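Local structure of Polyphosphate:AMP phosphotransferase (Meiothermus ruber H328, 5O6M) at residues 40-45 with 246-251; 64-69 with 194-199; 180-185 with 189-194. The protein uses inorganic polyphosphate as phosphate donor to convert AMP to ADP and ADP to ATP, and also accepts other nucleoside mono- and diphosphates. The protein carries 1 engineered substitution. All coordinates share one frame; numbering follows the deposited sequence.

Interaction 1 of 3, residues 40-45 with 246-251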
loop_
_atom_site.group_PDB
_atom_site.type_symbol
_atom_site.label_atom_id
_atom_site.label_comp_id
_atom_site.label_asym_id
_atom_site.label_seq_id
_atom_site.Cartn_x
_atom_site.Cartn_y
_atom_site.Cartn_z
ATOM N N ASN D 40 32.608 7.721 -4.743
ATOM C CA ASN D 40 31.407 7.427 -5.516
ATOM C C ASN D 40 31.481 6.047 -6.157
ATOM O O ASN D 40 30.504 5.290 -6.131
ATOM C CB ASN D 40 31.199 8.502 -6.582
ATOM C CG ASN D 40 29.892 8.334 -7.331
ATOM O OD1 ASN D 40 29.870 7.802 -8.442
ATOM N ND2 ASN D 40 28.793 8.779 -6.725
ATOM N N ARG D 41 32.634 5.695 -6.729
ATOM C CA ARG D 41 32.729 4.423 -7.439
ATOM C C ARG D 41 32.699 3.245 -6.473
ATOM O O ARG D 41 32.073 2.218 -6.760
ATOM C CB ARG D 41 33.986 4.401 -8.305
ATOM C CG ARG D 41 33.943 5.435 -9.419
ATOM C CD ARG D 41 35.211 5.444 -10.252
ATOM N NE ARG D 41 35.176 6.511 -11.251
ATOM C CZ ARG D 41 36.191 6.831 -12.046
ATOM N NH1 ARG D 41 37.334 6.165 -11.963
ATOM N NH2 ARG D 41 36.065 7.819 -12.923
ATOM N N ARG D 42 33.363 3.365 -5.321
ATOM C CA ARG D 42 33.209 2.334 -4.301
ATOM C C ARG D 42 31.752 2.216 -3.870
ATOM O O ARG D 42 31.236 1.108 -3.688
ATOM C CB ARG D 42 34.102 2.624 -3.095
ATOM C CG ARG D 42 35.595 2.548 -3.363
ATOM C CD ARG D 42 36.330 2.299 -2.058
ATOM N NE ARG D 42 36.411 3.496 -1.230
ATOM C CZ ARG D 42 36.448 3.478 0.098
ATOM N NH1 ARG D 42 36.520 4.615 0.777
ATOM N NH2 ARG D 42 36.398 2.322 0.749
ATOM N N LEU D 43 31.077 3.353 -3.691
ATOM C CA LEU D 43 29.659 3.333 -3.349
ATOM C C LEU D 43 28.869 2.520 -4.367
ATOM O O LEU D 43 28.077 1.645 -4.001
ATOM C CB LEU D 43 29.127 4.765 -3.265
ATOM C CG LEU D 43 27.629 4.933 -3.025
ATOM C CD1 LEU D 43 27.228 4.269 -1.725
ATOM C CD2 LEU D 43 27.264 6.410 -3.007
ATOM N N GLU D 44 29.084 2.794 -5.657
ATOM C CA GLU D 44 28.409 2.026 -6.698
ATOM C C GLU D 44 28.658 0.536 -6.514
ATOM O O GLU D 44 27.725 -0.273 -6.533
ATOM C CB GLU D 44 28.883 2.475 -8.085
ATOM C CG GLU D 44 28.445 3.876 -8.494
ATOM C CD GLU D 44 29.021 4.306 -9.838
ATOM O OE1 GLU D 44 28.870 5.494 -10.199
ATOM O OE2 GLU D 44 29.623 3.456 -10.535
ATOM N N LYS D 45 29.922 0.158 -6.317
ATOM C CA LYS D 45 30.268 -1.258 -6.232
ATOM C C LYS D 45 29.736 -1.885 -4.950
ATOM O O LYS D 45 29.327 -3.052 -4.950
ATOM C CB LYS D 45 31.784 -1.427 -6.336
ATOM C CG LYS D 45 32.239 -2.792 -6.837
ATOM C CD LYS D 45 31.972 -3.883 -5.813
ATOM C CE LYS D 45 32.684 -5.172 -6.183
ATOM N NZ LYS D 45 32.495 -6.221 -5.140
ATOM N N THR D 246 30.664 2.818 6.437
ATOM C CA THR D 246 29.591 2.032 7.038
ATOM C C THR D 246 29.248 0.822 6.173
ATOM O O THR D 246 29.070 -0.290 6.681
ATOM C CB THR D 246 28.359 2.910 7.264
ATOM O OG1 THR D 246 28.726 4.048 8.053
ATOM C CG2 THR D 246 27.275 2.128 7.992
ATOM N N LEU D 247 29.129 1.028 4.859
ATOM C CA LEU D 247 28.836 -0.089 3.963
ATOM C C LEU D 247 29.976 -1.103 3.948
ATOM O O LEU D 247 29.734 -2.316 3.927
ATOM C CB LEU D 247 28.545 0.433 2.554
ATOM C CG LEU D 247 27.237 1.217 2.431
ATOM C CD1 LEU D 247 27.050 1.779 1.038
ATOM C CD2 LEU D 247 26.060 0.323 2.803
ATOM N N GLU D 248 31.228 -0.627 3.961
ATOM C CA GLU D 248 32.365 -1.543 4.040
ATOM C C GLU D 248 32.300 -2.394 5.300
ATOM O O GLU D 248 32.627 -3.588 5.274
ATOM C CB GLU D 248 33.682 -0.763 4.006
ATOM C CG GLU D 248 33.934 0.024 2.736
ATOM C CD GLU D 248 34.878 -0.694 1.785
ATOM O OE1 GLU D 248 34.954 -1.942 1.846
ATOM O OE2 GLU D 248 35.547 -0.008 0.982
ATOM N N GLY D 249 31.885 -1.793 6.417
ATOM C CA GLY D 249 31.802 -2.515 7.673
ATOM C C GLY D 249 30.840 -3.682 7.661
ATOM O O GLY D 249 30.936 -4.560 8.524
ATOM N N LEU D 250 29.919 -3.726 6.699
ATOM C CA LEU D 250 28.953 -4.819 6.682
ATOM C C LEU D 250 29.548 -6.127 6.180
ATOM O O LEU D 250 28.956 -7.188 6.412
ATOM C CB LEU D 250 27.736 -4.448 5.829
ATOM C CG LEU D 250 26.884 -3.262 6.294
ATOM C CD1 LEU D 250 25.789 -2.960 5.276
ATOM C CD2 LEU D 250 26.280 -3.514 7.676
ATOM N N ALA D 251 30.700 -6.080 5.506
ATOM C CA ALA D 251 31.395 -7.287 5.060
ATOM C C ALA D 251 30.483 -8.150 4.187
ATOM O O ALA D 251 30.333 -9.356 4.399
ATOM C CB ALA D 251 31.928 -8.079 6.254
#
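Leu43 and Leu247 meet through one methyl each, CD1 of Leu43 lying 3.7 Å from CD1 of Leu247, and this small apolar junction is the tight, buried part of the contact. The two leucines are also where the backbones of helices 29-53 and 232-249 come nearest here, their CA atoms 8.1 Å apart. Leu247 points its CB at the other helix. Leu43 does not, but its CG is anti to the backbone N (chi1 175°) and this swings CD1 across to the partner. The apolar patch extends past the pair: Leu43 also packs on Leu243 and Val244, and Leu247 on Leu46.

One residue back on helix 29-53 and one forward on helix 232-249, the character changes. Here the CA atoms of Arg42 and Glu248 are 9.2 Å apart, and longer, polar side chains span the gap on the outer side, where Glu248 is exposed. The Arg42 chain bends at chi3 (-76°) and brings NH2 to OE2 of Glu248 in a salt bridge. The carboxylate oxygen sits at the edge of the guanidinium, near its plane, although the two flat groups are turned 45° against each other. The modelled separation of 2.5 Å between NH2 of Arg42 and OE2 of Glu248 is very short and poorly angled, so the exact geometry is doubtful. Glu248 also touches a crystal neighbour, which may influence its pose.

The contact thus joins the helix that leads into strand 57-64 to the one that follows strand 224-228. Beneath helix 232-249, Thr246 rests on Thr162 and Leu164 of strand 161-169, while on helix 29-53 Lys45 packs against Glu187 of the second subunit.

Interaction 2 of 3, residues 64-69 with 194-199. With PO4 (phosphate ion), chain Y.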
loop_
_atom_site.group_PDB
_atom_site.type_symbol
_atom_site.label_atom_id
_atom_site.label_comp_id
_atom_site.label_asym_id
_atom_site.label_seq_id
_atom_site.Cartn_x
_atom_site.Cartn_y
_atom_site.Cartn_z
ATOM N N ALA D 64 17.321 18.846 6.958
ATOM C CA ALA D 64 18.048 20.103 6.838
ATOM C C ALA D 64 17.054 21.252 6.883
ATOM O O ALA D 64 15.858 21.072 6.633
ATOM C CB ALA D 64 18.872 20.161 5.546
ATOM N N MET D 65 17.562 22.434 7.226
ATOM C CA MET D 65 16.791 23.644 6.996
ATOM C C MET D 65 16.445 23.746 5.515
ATOM O O MET D 65 17.125 23.177 4.654
ATOM C CB MET D 65 17.579 24.880 7.437
ATOM C CG MET D 65 17.974 24.899 8.909
ATOM S SD MET D 65 16.566 24.921 10.039
ATOM C CE MET D 65 15.595 26.253 9.343
ATOM N N ASP D 66 15.370 24.478 5.219
ATOM C CA ASP D 66 14.977 24.669 3.830
ATOM C C ASP D 66 16.148 25.222 3.031
ATOM O O ASP D 66 16.837 26.146 3.475
ATOM C CB ASP D 66 13.777 25.613 3.743
ATOM C CG ASP D 66 12.561 25.078 4.470
ATOM O OD1 ASP D 66 12.446 23.840 4.605
ATOM O OD2 ASP D 66 11.723 25.895 4.908
ATOM N N ALA D 67 16.371 24.653 1.850
ATOM C CA ALA D 67 17.517 24.961 1.004
ATOM C C ALA D 67 18.833 24.523 1.632
ATOM O O ALA D 67 19.903 24.952 1.178
ATOM C CB ALA D 67 17.583 26.455 0.661
ATOM N N GLY D 68 18.788 23.675 2.662
ATOM C CA GLY D 68 19.990 23.187 3.310
ATOM C C GLY D 68 20.768 22.151 2.531
ATOM O O GLY D 68 21.796 21.677 3.024
ATOM N N GLY D 69 20.306 21.784 1.341
ATOM C CA GLY D 69 21.048 20.912 0.456
ATOM C C GLY D 69 20.673 19.441 0.445
ATOM O O GLY D 69 21.497 18.622 0.017
ATOM N N MET D 194 6.464 30.497 -0.902
ATOM C CA MET D 194 6.347 31.568 0.080
ATOM C C MET D 194 6.454 31.017 1.495
ATOM O O MET D 194 6.998 31.679 2.385
ATOM C CB MET D 194 5.039 32.333 -0.114
ATOM C CG MET D 194 5.032 33.210 -1.355
ATOM S SD MET D 194 6.331 34.463 -1.316
ATOM C CE MET D 194 5.895 35.370 0.165
ATOM N N GLY D 195 5.933 29.810 1.722
ATOM C CA GLY D 195 6.136 29.167 3.007
ATOM C C GLY D 195 7.599 29.096 3.394
ATOM O O GLY D 195 7.931 29.045 4.581
ATOM N N ASP D 196 8.494 29.080 2.400
ATOM C CA ASP D 196 9.925 29.107 2.690
ATOM C C ASP D 196 10.282 30.329 3.525
ATOM O O ASP D 196 11.157 30.268 4.396
ATOM C CB ASP D 196 10.728 29.101 1.387
ATOM C CG ASP D 196 10.935 27.704 0.822
ATOM O OD1 ASP D 196 11.670 27.574 -0.183
ATOM O OD2 ASP D 196 10.376 26.737 1.384
ATOM N N LEU D 197 9.622 31.458 3.255
ATOM C CA LEU D 197 9.902 32.685 3.991
ATOM C C LEU D 197 9.399 32.594 5.427
ATOM O O LEU D 197 10.125 32.925 6.372
ATOM C CB LEU D 197 9.279 33.876 3.264
ATOM C CG LEU D 197 9.835 34.094 1.856
ATOM C CD1 LEU D 197 9.227 35.328 1.211
ATOM C CD2 LEU D 197 11.354 34.195 1.890
ATOM N N GLU D 198 8.154 32.145 5.612
ATOM C CA GLU D 198 7.616 32.006 6.962
ATOM C C GLU D 198 8.441 31.038 7.799
ATOM O O GLU D 198 8.584 31.234 9.012
ATOM C CB GLU D 198 6.160 31.546 6.908
ATOM C CG GLU D 198 5.206 32.570 6.322
ATOM C CD GLU D 198 3.776 32.067 6.275
ATOM O OE1 GLU D 198 3.552 30.875 6.574
ATOM O OE2 GLU D 198 2.875 32.865 5.938
ATOM N N ASP D 199 8.983 29.986 7.180
ATOM C CA ASP D 199 9.880 29.094 7.908
ATOM C C ASP D 199 11.220 29.763 8.183
ATOM O O ASP D 199 11.829 29.518 9.231
ATOM C CB ASP D 199 10.080 27.792 7.132
ATOM C CG ASP D 199 8.855 26.891 7.173
ATOM O OD1 ASP D 199 8.083 26.968 8.153
ATOM O OD2 ASP D 199 8.665 26.105 6.221
HETATM P P PO4 Y . 17.327 21.384 -0.453
HETATM O O1 PO4 Y . 18.579 21.991 -1.060
HETATM O O2 PO4 Y . 16.134 22.253 -0.767
HETATM O O3 PO4 Y . 17.120 20.009 -1.042
HETATM O O4 PO4 Y . 17.457 21.264 1.049
#
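From within the phosphate-binding P-loop, the turn that joins strand 57-64 to helix 70-77 in this P-loop NTPase fold, Asp66 faces Asp196 and Asp199 of helix 195-201. Its CB points at that helix and comes 4.3 Å from OD2 of Asp196. The next atom, CG, lies anti to the carbonyl carbon (chi1 -61°), and from it the same Asp196 OD2 is 4.1 Å away. The carboxylate then divides its tasks. OD1 forms a salt bridge with Arg122, a residue of the ATP pocket, whereas OD2 is turned to the helix and approaches two further acids. This Asp66 OD2 lies 3.3 Å from OD2 of Asp199 and almost as near to its CB. OD2 of Asp196 is farther from Asp66 OD2, at 3.9 Å.

These oxygens are all acceptors, and no hydrogen bond joins the two segments; the approach is one of like charges, eased probably by basic groups on the flanks. Asp199 is held through OD1, which pairs with Lys134 and with the hydroxyl of Tyr206. The carboxylates of Asp66 and Asp196 are inclined by only 25°, but that of Asp199 is turned 50° from Asp66. With the side chain of Asp199 about 5 Å from the bound ATP, the cluster of acids borders the nucleotide site, and Asp66 links it directly to the loop.

Asp66 is itself the second residue of a type II turn from Met65 to Gly68. Gly69 follows with a positive phi, at the N-cap of the next helix, where its amide is directed at a phosphate ion, probably from the crystallisation liquor. Lys70 N, Asp71 N and Arg182 NH1 also bind this ion, and Gly69 N donates to its O4 at 2.9 Å and, more weakly, to its O1.

Interaction 3 of 3, residues 180-185 with 189-194. With ATP (adenosine-5'-triphosphate), chain X; PO4 (phosphate ion), chain Y.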
loop_
_atom_site.group_PDB
_atom_site.type_symbol
_atom_site.label_atom_id
_atom_site.label_comp_id
_atom_site.label_asym_id
_atom_site.label_seq_id
_atom_site.Cartn_x
_atom_site.Cartn_y
_atom_site.Cartn_z
ATOM N N GLN D 180 17.741 33.053 -2.266
ATOM C CA GLN D 180 17.855 34.081 -3.300
ATOM C C GLN D 180 18.247 33.471 -4.640
ATOM O O GLN D 180 17.563 33.661 -5.651
ATOM C CB GLN D 180 18.867 35.150 -2.875
ATOM C CG GLN D 180 18.822 36.423 -3.720
ATOM C CD GLN D 180 17.514 37.183 -3.594
ATOM O OE1 GLN D 180 17.297 37.918 -2.631
ATOM N NE2 GLN D 180 16.632 37.010 -4.573
ATOM N N GLU D 181 19.368 32.744 -4.668
ATOM C CA GLU D 181 19.778 32.068 -5.893
ATOM C C GLU D 181 18.654 31.200 -6.441
ATOM O O GLU D 181 18.530 31.034 -7.660
ATOM C CB GLU D 181 21.031 31.231 -5.626
ATOM C CG GLU D 181 21.883 30.943 -6.853
ATOM C CD GLU D 181 21.237 29.954 -7.799
ATOM O OE1 GLU D 181 21.274 30.190 -9.027
ATOM O OE2 GLU D 181 20.688 28.941 -7.315
ATOM N N ARG D 182 17.817 30.650 -5.556
ATOM C CA ARG D 182 16.668 29.870 -6.002
ATOM C C ARG D 182 15.699 30.733 -6.803
ATOM O O ARG D 182 15.093 30.261 -7.773
ATOM C CB ARG D 182 15.968 29.256 -4.789
ATOM C CG ARG D 182 15.054 28.076 -5.081
ATOM C CD ARG D 182 14.678 27.377 -3.777
ATOM N NE ARG D 182 15.686 26.409 -3.349
ATOM C CZ ARG D 182 15.422 25.339 -2.604
ATOM N NH1 ARG D 182 16.395 24.501 -2.264
ATOM N NH2 ARG D 182 14.189 25.119 -2.178
ATOM N N LEU D 183 15.531 31.998 -6.403
ATOM C CA LEU D 183 14.704 32.919 -7.181
ATOM C C LEU D 183 15.417 33.375 -8.449
ATOM O O LEU D 183 14.800 33.471 -9.515
ATOM C CB LEU D 183 14.303 34.123 -6.332
ATOM C CG LEU D 183 13.134 33.888 -5.373
ATOM C CD1 LEU D 183 13.438 32.713 -4.472
ATOM C CD2 LEU D 183 12.823 35.132 -4.556
ATOM N N ASP D 184 16.709 33.670 -8.355
ATOM C CA ASP D 184 17.476 34.198 -9.483
ATOM C C ASP D 184 17.952 33.108 -10.435
ATOM O O ASP D 184 19.100 33.127 -10.885
ATOM C CB ASP D 184 18.657 35.016 -8.963
ATOM C CG ASP D 184 18.247 36.056 -7.942
ATOM O OD1 ASP D 184 17.028 36.331 -7.816
ATOM O OD2 ASP D 184 19.142 36.600 -7.260
ATOM N N ASN D 185 17.078 32.182 -10.787
ATOM C CA ASN D 185 17.444 31.076 -11.654
ATOM C C ASN D 185 16.170 30.467 -12.218
ATOM O O ASN D 185 15.462 29.719 -11.527
ATOM C CB ASN D 185 18.254 30.020 -10.898
ATOM C CG ASN D 185 18.773 28.922 -11.807
ATOM O OD1 ASN D 185 18.302 28.759 -12.931
ATOM N ND2 ASN D 185 19.749 28.164 -11.322
ATOM N N ARG D 189 13.318 28.466 -9.911
ATOM C CA ARG D 189 12.214 29.166 -9.256
ATOM C C ARG D 189 11.107 28.221 -8.815
ATOM O O ARG D 189 10.435 28.485 -7.811
ATOM C CB ARG D 189 11.620 30.258 -10.150
ATOM C CG ARG D 189 12.425 31.540 -10.208
ATOM C CD ARG D 189 11.696 32.590 -11.037
ATOM N NE ARG D 189 12.369 33.884 -11.008
ATOM C CZ ARG D 189 12.135 34.824 -10.096
ATOM N NH1 ARG D 189 12.793 35.976 -10.141
ATOM N NH2 ARG D 189 11.242 34.612 -9.138
ATOM N N TRP D 190 10.889 27.125 -9.543
ATOM C CA TRP D 190 9.808 26.221 -9.168
ATOM C C TRP D 190 9.991 25.665 -7.761
ATOM O O TRP D 190 9.004 25.279 -7.127
ATOM C CB TRP D 190 9.705 25.065 -10.167
ATOM C CG TRP D 190 10.896 24.166 -10.142
ATOM C CD1 TRP D 190 12.090 24.360 -10.772
ATOM C CD2 TRP D 190 11.018 22.934 -9.422
ATOM N NE1 TRP D 190 12.944 23.319 -10.499
ATOM C CE2 TRP D 190 12.310 22.431 -9.669
ATOM C CE3 TRP D 190 10.154 22.205 -8.593
ATOM C CZ2 TRP D 190 12.761 21.231 -9.122
ATOM C CZ3 TRP D 190 10.606 21.014 -8.047
ATOM C CH2 TRP D 190 11.898 20.539 -8.316
ATOM N N LYS D 191 11.228 25.617 -7.257
ATOM C CA LYS D 191 11.484 25.120 -5.909
ATOM C C LYS D 191 11.110 26.107 -4.813
ATOM O O LYS D 191 10.973 25.697 -3.655
ATOM C CB LYS D 191 12.962 24.753 -5.741
ATOM C CG LYS D 191 13.421 23.523 -6.494
ATOM C CD LYS D 191 14.942 23.440 -6.477
ATOM C CE LYS D 191 15.432 22.063 -6.878
ATOM N NZ LYS D 191 15.214 21.073 -5.783
ATOM N N PHE D 192 10.947 27.388 -5.132
ATOM C CA PHE D 192 10.720 28.399 -4.109
ATOM C C PHE D 192 9.240 28.500 -3.768
ATOM O O PHE D 192 8.399 28.674 -4.656
ATOM C CB PHE D 192 11.247 29.763 -4.555
ATOM C CG PHE D 192 10.991 30.859 -3.558
ATOM C CD1 PHE D 192 9.912 31.715 -3.709
ATOM C CD2 PHE D 192 11.828 31.029 -2.466
ATOM C CE1 PHE D 192 9.674 32.723 -2.791
ATOM C CE2 PHE D 192 11.597 32.034 -1.547
ATOM C CZ PHE D 192 10.518 32.881 -1.709
ATOM N N ARG D 193 8.933 28.391 -2.479
ATOM C CA ARG D 193 7.601 28.632 -1.949
ATOM C C ARG D 193 7.624 29.852 -1.039
ATOM O O ARG D 193 8.661 30.203 -0.469
ATOM C CB ARG D 193 7.084 27.428 -1.156
ATOM C CG ARG D 193 6.893 26.156 -1.954
ATOM C CD ARG D 193 6.242 25.105 -1.075
ATOM N NE ARG D 193 6.137 23.806 -1.728
ATOM C CZ ARG D 193 5.618 22.729 -1.150
ATOM N NH1 ARG D 193 5.157 22.802 0.093
ATOM N NH2 ARG D 193 5.558 21.581 -1.812
ATOM N N MET D 194 6.464 30.497 -0.902
ATOM C CA MET D 194 6.347 31.568 0.080
ATOM C C MET D 194 6.454 31.017 1.495
ATOM O O MET D 194 6.998 31.679 2.385
ATOM C CB MET D 194 5.039 32.333 -0.114
ATOM C CG MET D 194 5.032 33.210 -1.355
ATOM S SD MET D 194 6.331 34.463 -1.316
ATOM C CE MET D 194 5.895 35.370 0.165
HETATM P PG ATP X . 11.212 20.057 -0.102
HETATM O O1G ATP X . 11.428 18.770 0.647
HETATM O O2G ATP X . 11.498 21.291 0.750
HETATM O O3G ATP X . 12.043 20.143 -1.389
HETATM P PB ATP X . 8.890 20.020 -1.887
HETATM O O1B ATP X . 8.329 21.303 -2.364
HETATM O O2B ATP X . 9.820 19.286 -2.856
HETATM O O3B ATP X . 9.679 20.191 -0.515
HETATM P PA ATP X . 7.328 18.127 -0.225
HETATM O O1A ATP X . 8.154 16.903 -0.176
HETATM O O2A ATP X . 5.832 17.861 -0.376
HETATM O O3A ATP X . 7.731 19.005 -1.492
HETATM O "O5'" ATP X . 7.466 18.973 1.176
HETATM C "C5'" ATP X . 6.472 19.960 1.522
HETATM C "C4'" ATP X . 6.458 20.273 3.000
HETATM O "O4'" ATP X . 5.968 19.154 3.772
HETATM C "C3'" ATP X . 7.796 20.679 3.639
HETATM O "O3'" ATP X . 7.762 22.062 3.973
HETATM C "C2'" ATP X . 7.873 19.814 4.911
HETATM O "O2'" ATP X . 8.318 20.533 6.055
HETATM C "C1'" ATP X . 6.413 19.416 5.083
HETATM N N9 ATP X . 6.180 18.256 5.937
HETATM C C8 ATP X . 6.822 17.047 5.912
HETATM N N7 ATP X . 6.473 16.235 6.882
HETATM C C5 ATP X . 5.529 16.961 7.592
HETATM C C6 ATP X . 4.781 16.670 8.751
HETATM N N6 ATP X . 4.909 15.543 9.456
HETATM N N1 ATP X . 3.916 17.610 9.191
HETATM C C2 ATP X . 3.824 18.763 8.523
HETATM N N3 ATP X . 4.487 19.155 7.434
HETATM C C4 ATP X . 5.329 18.204 7.016
HETATM P P PO4 Y . 17.327 21.384 -0.453
HETATM O O1 PO4 Y . 18.579 21.991 -1.060
HETATM O O2 PO4 Y . 16.134 22.253 -0.767
HETATM O O3 PO4 Y . 17.120 20.009 -1.042
HETATM O O4 PO4 Y . 17.457 21.264 1.049
#
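With chi1 at -161°, Arg182 carries its CG opposite the backbone N, and a bend at chi3 (-84°) then lays its chain across Lys191. CD of Arg182 packs 3.7 Å from CB of Lys191, which also sits over one face of the guanidinium. The edge of that group is given to the phosphate ion: NH1 of Arg182 donates to O2 of the ion at 2.7 Å in a nearly straight bond (170°). Lys191 leads its own amine away, to a salt bridge with Asp71. Were Arg182 an alanine, phosphate O2 would probably lose this donor and a gap would open beside CB of Lys191.

On the neighbouring flank Leu183 sets CD1 over one face of the Phe192 ring, a CH-pi contact whose modelled distances are too short to be trusted in detail.

The turn between the segments is closed by the backbone bond from Arg189 N to Asn185 O, 3.0 Å long. Beyond it the extended Arg189 side chain spreads its guanidinium flat over the carbonyl of Leu183; NE of Arg189 is 2.9 Å from that O, but the angle is too poor for a hydrogen bond.

Further along, Arg193 reaches the nucleotide, its NH2 2.8 Å from O1B of ATP, an oxygen placed over the face of its guanidinium. Basic residues from the end of helix 172-183 and the loop after it, gathered round phosphates opposite the P-loop, are consistent with the lid of P-loop kinases.

From the N terminus, helix 29-53 supplies the first half of interaction 1, whose partner, on helix 232-249, comes some 200 residues later; this contact encloses the other two. Strand 57-64 then leads into the loop of interaction 2, which closes a smaller circuit when the chain reaches helix 195-201. Interaction 3 lies within that circuit as a short local closure, following helix 172-183 through a turn, and it shares Met194 with interaction 2. No loops cross. Interactions 2 and 3 touch, their centres about 11 Å apart, and both reach the same phosphate ion, whereas interaction 1 ties terminal helices together on the far side of the chain's centre from interaction 2.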